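Local coordinates for BH1408 protein (Bacillus halodurans, PDB 4E0A) that probably transfers acetyl groups to an amine substrate, as a member of the GNAT family of N-acetyltransferases, at residues I3-L17 against T55-Y69. The protein carries 1 engineered substitution. Numbering follows the deposited sequence.
Sequences IREATVQDYEEVARL and TVLVFVDEREKIGAY
Asp10 OD2 accepts from two donors, Arg4 NH1 at 2.8 Å and Thr7 N at 2.7 Å, and Val58 CG2 lies over one face of the same Arg4 guanidinium, toward the rim by NH1. The guanidinium meets Asp10 end-on, NH2 reaching OD1, so the salt bridge ties the edge strand to the strand-to-helix loop. At the sheet edge, strand 2-5 pairs antiparallel with strand 54-62 through reciprocal Arg4–Val58 backbone bonds, and Ala6 N extends the pairing to Val56 O at 2.8 Å. Glu13, its chain bent at chi2 (-131°), lays its carboxylate beneath Ile66 N, just after the type II beta turn from Glu62 to Lys65. The bond is forked: the straighter limb runs to OE1 (3.1 Å from Ile66 N), whereas that to OE2 is bent, crowded by Glu64 O and doubtful. Arg16 NH2 adds a salt bridge to OE1; Lys65 NZ lies 3.3 Å from Arg16 NH2, a like-charge approach that Glu13 and Asp97, another salt-bridge partner of Arg16, probably temper. Ile66 packs CG1 on Glu13 CB (3.6 Å) and CG2 on Leu17 CD2. Val14 CG1 stands over the centre of the Tyr69 ring, 3.4 Å from its centroid, a CH-pi contact, with Leu17 CB at the ring edge. Helix 11-28 thus packs on the GNAT sheet through apolar side chains, flanked by two carboxylates, each paired with an arginine that probably balances its charge: Asp10 secures the loop, Glu13 the hairpin.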
loop_
_atom_site.group_PDB
_atom_site.type_symbol
_atom_site.label_atom_id
_atom_site.label_comp_id
_atom_site.label_asym_id
_atom_site.label_seq_id
_atom_site.Cartn_x
_atom_site.Cartn_y
_atom_site.Cartn_z
ATOM N N ILE A 3 -20.197 -22.161 5.262
ATOM C CA ILE A 3 -19.404 -21.317 4.382
ATOM C C ILE A 3 -19.410 -21.948 2.983
ATOM O O ILE A 3 -19.213 -23.151 2.829
ATOM C CB ILE A 3 -17.952 -21.151 4.908
ATOM C CG1 ILE A 3 -17.977 -20.407 6.246
ATOM C CG2 ILE A 3 -17.069 -20.405 3.891
ATOM C CD1 ILE A 3 -16.608 -20.223 6.879
ATOM N N ARG A 4 -19.670 -21.134 1.967
ATOM C CA ARG A 4 -19.686 -21.607 0.586
ATOM C C ARG A 4 -19.212 -20.477 -0.307
ATOM O O ARG A 4 -19.140 -19.337 0.125
ATOM C CB ARG A 4 -21.095 -22.038 0.162
ATOM C CG ARG A 4 -22.166 -20.971 0.354
ATOM C CD ARG A 4 -23.398 -21.281 -0.500
ATOM N NE ARG A 4 -24.483 -20.322 -0.289
ATOM C CZ ARG A 4 -24.587 -19.152 -0.913
ATOM N NH1 ARG A 4 -23.660 -18.780 -1.784
ATOM N NH2 ARG A 4 -25.614 -18.343 -0.657
ATOM N N GLU A 5 -18.891 -20.789 -1.554
ATOM C CA GLU A 5 -18.620 -19.736 -2.511
ATOM C C GLU A 5 -19.905 -19.005 -2.831
ATOM O O GLU A 5 -20.988 -19.574 -2.776
ATOM C CB GLU A 5 -17.956 -20.284 -3.780
ATOM C CG GLU A 5 -16.548 -20.809 -3.533
ATOM C CD GLU A 5 -15.695 -20.844 -4.794
ATOM O OE1 GLU A 5 -16.245 -20.698 -5.906
ATOM O OE2 GLU A 5 -14.466 -21.013 -4.669
ATOM N N ALA A 6 -19.772 -17.721 -3.139
ATOM C CA ALA A 6 -20.912 -16.897 -3.490
ATOM C C ALA A 6 -21.490 -17.305 -4.840
ATOM O O ALA A 6 -20.831 -17.961 -5.662
ATOM C CB ALA A 6 -20.503 -15.425 -3.525
ATOM N N THR A 7 -22.736 -16.926 -5.063
ATOM C CA THR A 7 -23.274 -16.939 -6.414
ATOM C C THR A 7 -23.708 -15.522 -6.756
ATOM O O THR A 7 -23.751 -14.642 -5.888
ATOM C CB THR A 7 -24.471 -17.895 -6.563
ATOM O OG1 THR A 7 -25.666 -17.238 -6.126
ATOM C CG2 THR A 7 -24.255 -19.164 -5.747
ATOM N N VAL A 8 -24.038 -15.302 -8.020
ATOM C CA VAL A 8 -24.479 -13.986 -8.472
ATOM C C VAL A 8 -25.684 -13.500 -7.667
ATOM O O VAL A 8 -25.777 -12.329 -7.319
ATOM C CB VAL A 8 -24.755 -13.982 -9.996
ATOM C CG1 VAL A 8 -25.655 -12.818 -10.394
ATOM C CG2 VAL A 8 -23.431 -13.944 -10.759
ATOM N N GLN A 9 -26.571 -14.423 -7.330
ATOM C CA GLN A 9 -27.768 -14.135 -6.538
ATOM C C GLN A 9 -27.470 -13.566 -5.131
ATOM O O GLN A 9 -28.359 -13.043 -4.463
ATOM C CB GLN A 9 -28.611 -15.411 -6.433
ATOM C CG GLN A 9 -29.998 -15.256 -5.823
ATOM C CD GLN A 9 -30.723 -16.591 -5.701
ATOM O OE1 GLN A 9 -30.190 -17.636 -6.082
ATOM N NE2 GLN A 9 -31.945 -16.561 -5.168
ATOM N N ASP A 10 -26.220 -13.673 -4.688
ATOM C CA ASP A 10 -25.821 -13.152 -3.384
ATOM C C ASP A 10 -25.567 -11.642 -3.393
ATOM O O ASP A 10 -25.339 -11.054 -2.341
ATOM C CB ASP A 10 -24.562 -13.872 -2.865
ATOM C CG ASP A 10 -24.824 -15.330 -2.534
ATOM O OD1 ASP A 10 -25.955 -15.641 -2.108
ATOM O OD2 ASP A 10 -23.904 -16.159 -2.697
ATOM N N TYR A 11 -25.626 -11.024 -4.575
ATOM C CA TYR A 11 -25.200 -9.632 -4.720
ATOM C C TYR A 11 -25.829 -8.662 -3.712
ATOM O O TYR A 11 -25.119 -7.915 -3.035
ATOM C CB TYR A 11 -25.403 -9.103 -6.155
ATOM C CG TYR A 11 -25.285 -7.594 -6.172
ATOM C CD1 TYR A 11 -24.048 -6.982 -6.001
ATOM C CD2 TYR A 11 -26.413 -6.781 -6.282
ATOM C CE1 TYR A 11 -23.927 -5.597 -5.967
ATOM C CE2 TYR A 11 -26.301 -5.393 -6.244
ATOM C CZ TYR A 11 -25.060 -4.811 -6.090
ATOM O OH TYR A 11 -24.931 -3.445 -6.044
ATOM N N GLU A 12 -27.154 -8.660 -3.623
ATOM C CA GLU A 12 -27.841 -7.656 -2.819
ATOM C C GLU A 12 -27.404 -7.687 -1.359
ATOM O O GLU A 12 -27.114 -6.650 -0.765
ATOM C CB GLU A 12 -29.374 -7.780 -2.945
ATOM C CG GLU A 12 -29.907 -6.996 -4.136
ATOM C CD GLU A 12 -31.395 -7.180 -4.388
ATOM O OE1 GLU A 12 -32.101 -7.729 -3.518
ATOM O OE2 GLU A 12 -31.853 -6.770 -5.479
ATOM N N GLU A 13 -27.338 -8.884 -0.795
ATOM C CA GLU A 13 -26.868 -9.049 0.568
ATOM C C GLU A 13 -25.404 -8.691 0.736
ATOM O O GLU A 13 -25.030 -8.030 1.702
ATOM C CB GLU A 13 -27.064 -10.482 1.012
ATOM C CG GLU A 13 -28.486 -10.807 1.244
ATOM C CD GLU A 13 -28.652 -11.469 2.560
ATOM O OE1 GLU A 13 -28.507 -10.778 3.594
ATOM O OE2 GLU A 13 -28.889 -12.684 2.547
ATOM N N VAL A 14 -24.565 -9.162 -0.181
ATOM C CA VAL A 14 -23.153 -8.818 -0.108
ATOM C C VAL A 14 -22.953 -7.303 -0.237
ATOM O O VAL A 14 -22.143 -6.720 0.485
ATOM C CB VAL A 14 -22.343 -9.581 -1.158
ATOM C CG1 VAL A 14 -20.893 -9.028 -1.246
ATOM C CG2 VAL A 14 -22.363 -11.078 -0.827
ATOM N N ALA A 15 -23.714 -6.666 -1.129
ATOM C CA ALA A 15 -23.628 -5.215 -1.299
ATOM C C ALA A 15 -23.980 -4.451 -0.018
ATOM O O ALA A 15 -23.322 -3.463 0.338
ATOM C CB ALA A 15 -24.495 -4.746 -2.485
ATOM N N ARG A 16 -25.013 -4.914 0.670
ATOM C CA ARG A 16 -25.464 -4.281 1.903
ATOM C C ARG A 16 -24.356 -4.304 2.953
ATOM O O ARG A 16 -24.077 -3.295 3.619
ATOM C CB ARG A 16 -26.716 -4.993 2.431
ATOM C CG ARG A 16 -27.228 -4.446 3.761
ATOM C CD ARG A 16 -28.478 -5.177 4.227
ATOM N NE ARG A 16 -28.234 -6.582 4.557
ATOM C CZ ARG A 16 -27.842 -7.008 5.756
ATOM N NH1 ARG A 16 -27.646 -6.134 6.735
ATOM N NH2 ARG A 16 -27.653 -8.305 5.977
ATOM N N LEU A 17 -23.711 -5.456 3.088
ATOM C CA LEU A 17 -22.567 -5.578 3.990
ATOM C C LEU A 17 -21.413 -4.675 3.571
ATOM O O LEU A 17 -20.788 -4.042 4.417
ATOM C CB LEU A 17 -22.081 -7.031 4.050
ATOM C CG LEU A 17 -22.725 -7.953 5.090
ATOM C CD1 LEU A 17 -24.217 -7.744 5.255
ATOM C CD2 LEU A 17 -22.430 -9.398 4.700
ATOM N N THR A 55 -11.928 -15.217 -5.816
ATOM C CA THR A 55 -12.895 -16.087 -5.166
ATOM C C THR A 55 -13.727 -15.275 -4.171
ATOM O O THR A 55 -13.188 -14.449 -3.434
ATOM C CB THR A 55 -12.189 -17.212 -4.379
ATOM O OG1 THR A 55 -11.324 -17.947 -5.253
ATOM C CG2 THR A 55 -13.214 -18.155 -3.755
ATOM N N VAL A 56 -15.033 -15.518 -4.139
ATOM C CA VAL A 56 -15.883 -14.854 -3.154
ATOM C C VAL A 56 -16.501 -15.889 -2.235
ATOM O O VAL A 56 -17.095 -16.860 -2.706
ATOM C CB VAL A 56 -16.983 -14.030 -3.818
ATOM C CG1 VAL A 56 -17.767 -13.253 -2.755
ATOM C CG2 VAL A 56 -16.370 -13.086 -4.861
ATOM N N LEU A 57 -16.327 -15.693 -0.929
ATOM C CA LEU A 57 -16.823 -16.630 0.093
ATOM C C LEU A 57 -17.922 -15.961 0.898
ATOM O O LEU A 57 -17.823 -14.776 1.184
ATOM C CB LEU A 57 -15.691 -16.991 1.045
ATOM C CG LEU A 57 -14.537 -17.771 0.424
ATOM C CD1 LEU A 57 -13.309 -17.741 1.344
ATOM C CD2 LEU A 57 -14.986 -19.201 0.162
ATOM N N VAL A 58 -18.971 -16.701 1.257
ATOM C CA VAL A 58 -20.018 -16.152 2.119
ATOM C C VAL A 58 -20.308 -17.088 3.277
ATOM O O VAL A 58 -20.190 -18.306 3.151
ATOM C CB VAL A 58 -21.365 -15.886 1.373
ATOM C CG1 VAL A 58 -21.211 -14.802 0.304
ATOM C CG2 VAL A 58 -21.928 -17.181 0.774
ATOM N N PHE A 59 -20.662 -16.497 4.409
ATOM C CA PHE A 59 -21.116 -17.232 5.568
ATOM C C PHE A 59 -22.634 -17.085 5.624
ATOM O O PHE A 59 -23.151 -15.965 5.612
ATOM C CB PHE A 59 -20.507 -16.654 6.850
ATOM C CG PHE A 59 -20.999 -17.334 8.099
ATOM C CD1 PHE A 59 -22.079 -16.826 8.800
ATOM C CD2 PHE A 59 -20.391 -18.496 8.558
ATOM C CE1 PHE A 59 -22.542 -17.461 9.938
ATOM C CE2 PHE A 59 -20.846 -19.127 9.694
ATOM C CZ PHE A 59 -21.921 -18.602 10.386
ATOM N N VAL A 60 -23.352 -18.207 5.673
ATOM C CA VAL A 60 -24.814 -18.173 5.724
ATOM C C VAL A 60 -25.288 -18.825 7.008
ATOM O O VAL A 60 -24.945 -19.975 7.285
ATOM C CB VAL A 60 -25.471 -18.929 4.541
ATOM C CG1 VAL A 60 -26.973 -18.833 4.642
ATOM C CG2 VAL A 60 -24.978 -18.401 3.206
ATOM N N ASP A 61 -26.075 -18.094 7.791
ATOM C CA ASP A 61 -26.520 -18.585 9.093
ATOM C C ASP A 61 -28.035 -18.542 9.219
ATOM O O ASP A 61 -28.613 -19.181 10.102
ATOM C CB ASP A 61 -25.899 -17.749 10.216
ATOM C CG ASP A 61 -25.669 -18.553 11.486
ATOM O OD1 ASP A 61 -25.767 -19.802 11.441
ATOM O OD2 ASP A 61 -25.375 -17.937 12.531
ATOM N N GLU A 62 -28.670 -17.767 8.348
ATOM C CA GLU A 62 -30.115 -17.602 8.390
ATOM C C GLU A 62 -30.706 -17.534 6.998
ATOM O O GLU A 62 -30.047 -17.076 6.064
ATOM C CB GLU A 62 -30.499 -16.354 9.185
ATOM C CG GLU A 62 -31.327 -16.670 10.414
ATOM C CD GLU A 62 -31.965 -18.050 10.338
ATOM O OE1 GLU A 62 -31.399 -19.010 10.911
ATOM O OE2 GLU A 62 -33.031 -18.175 9.703
ATOM N N ARG A 63 -31.948 -17.997 6.869
ATOM C CA ARG A 63 -32.652 -17.960 5.594
ATOM C C ARG A 63 -32.627 -16.551 5.010
ATOM O O ARG A 63 -32.990 -15.581 5.682
ATOM C CB ARG A 63 -34.100 -18.460 5.736
ATOM C CG ARG A 63 -34.670 -18.362 7.143
ATOM C CD ARG A 63 -35.908 -17.473 7.227
ATOM N NE ARG A 63 -37.065 -18.056 6.551
ATOM C CZ ARG A 63 -38.329 -17.831 6.901
ATOM N NH1 ARG A 63 -38.608 -17.041 7.931
ATOM N NH2 ARG A 63 -39.316 -18.404 6.225
ATOM N N GLU A 64 -32.164 -16.457 3.766
ATOM C CA GLU A 64 -32.046 -15.186 3.055
ATOM C C GLU A 64 -31.190 -14.165 3.814
ATOM O O GLU A 64 -31.450 -12.961 3.744
ATOM C CB GLU A 64 -33.437 -14.608 2.739
ATOM C CG GLU A 64 -34.316 -15.511 1.861
ATOM C CD GLU A 64 -35.553 -16.047 2.588
ATOM O OE1 GLU A 64 -35.709 -15.775 3.800
ATOM O OE2 GLU A 64 -36.372 -16.742 1.943
ATOM N N LYS A 65 -30.176 -14.643 4.536
ATOM C CA LYS A 65 -29.256 -13.742 5.236
ATOM C C LYS A 65 -27.774 -14.149 5.191
ATOM O O LYS A 65 -27.356 -15.141 5.798
ATOM C CB LYS A 65 -29.711 -13.442 6.668
ATOM C CG LYS A 65 -30.552 -12.175 6.793
ATOM C CD LYS A 65 -30.442 -11.571 8.190
ATOM C CE LYS A 65 -31.160 -10.223 8.300
ATOM N NZ LYS A 65 -30.477 -9.117 7.552
ATOM N N ILE A 66 -26.986 -13.355 4.470
ATOM C CA ILE A 66 -25.537 -13.509 4.460
ATOM C C ILE A 66 -24.979 -12.771 5.671
ATOM O O ILE A 66 -25.127 -11.551 5.776
ATOM C CB ILE A 66 -24.924 -12.890 3.184
ATOM C CG1 ILE A 66 -25.427 -13.602 1.926
ATOM C CG2 ILE A 66 -23.380 -12.881 3.249
ATOM C CD1 ILE A 66 -25.068 -15.042 1.868
ATOM N N GLY A 67 -24.342 -13.498 6.585
ATOM C CA GLY A 67 -23.758 -12.871 7.757
ATOM C C GLY A 67 -22.370 -12.279 7.564
ATOM O O GLY A 67 -21.938 -11.457 8.362
ATOM N N ALA A 68 -21.666 -12.703 6.514
ATOM C CA ALA A 68 -20.306 -12.245 6.261
ATOM C C ALA A 68 -19.891 -12.627 4.851
ATOM O O ALA A 68 -20.430 -13.566 4.275
ATOM C CB ALA A 68 -19.344 -12.888 7.253
ATOM N N TYR A 69 -18.915 -11.921 4.303
ATOM C CA TYR A 69 -18.346 -12.359 3.034
ATOM C C TYR A 69 -16.922 -11.882 2.911
ATOM O O TYR A 69 -16.467 -10.995 3.649
ATOM C CB TYR A 69 -19.150 -11.833 1.841
ATOM C CG TYR A 69 -18.781 -10.418 1.454
ATOM C CD1 TYR A 69 -19.315 -9.335 2.143
ATOM C CD2 TYR A 69 -17.889 -10.162 0.406
ATOM C CE1 TYR A 69 -18.978 -8.019 1.814
ATOM C CE2 TYR A 69 -17.549 -8.822 0.060
ATOM C CZ TYR A 69 -18.101 -7.770 0.782
ATOM O OH TYR A 69 -17.788 -6.452 0.478
HETATM O O HOH W 1 -16.107 -17.435 -6.121
#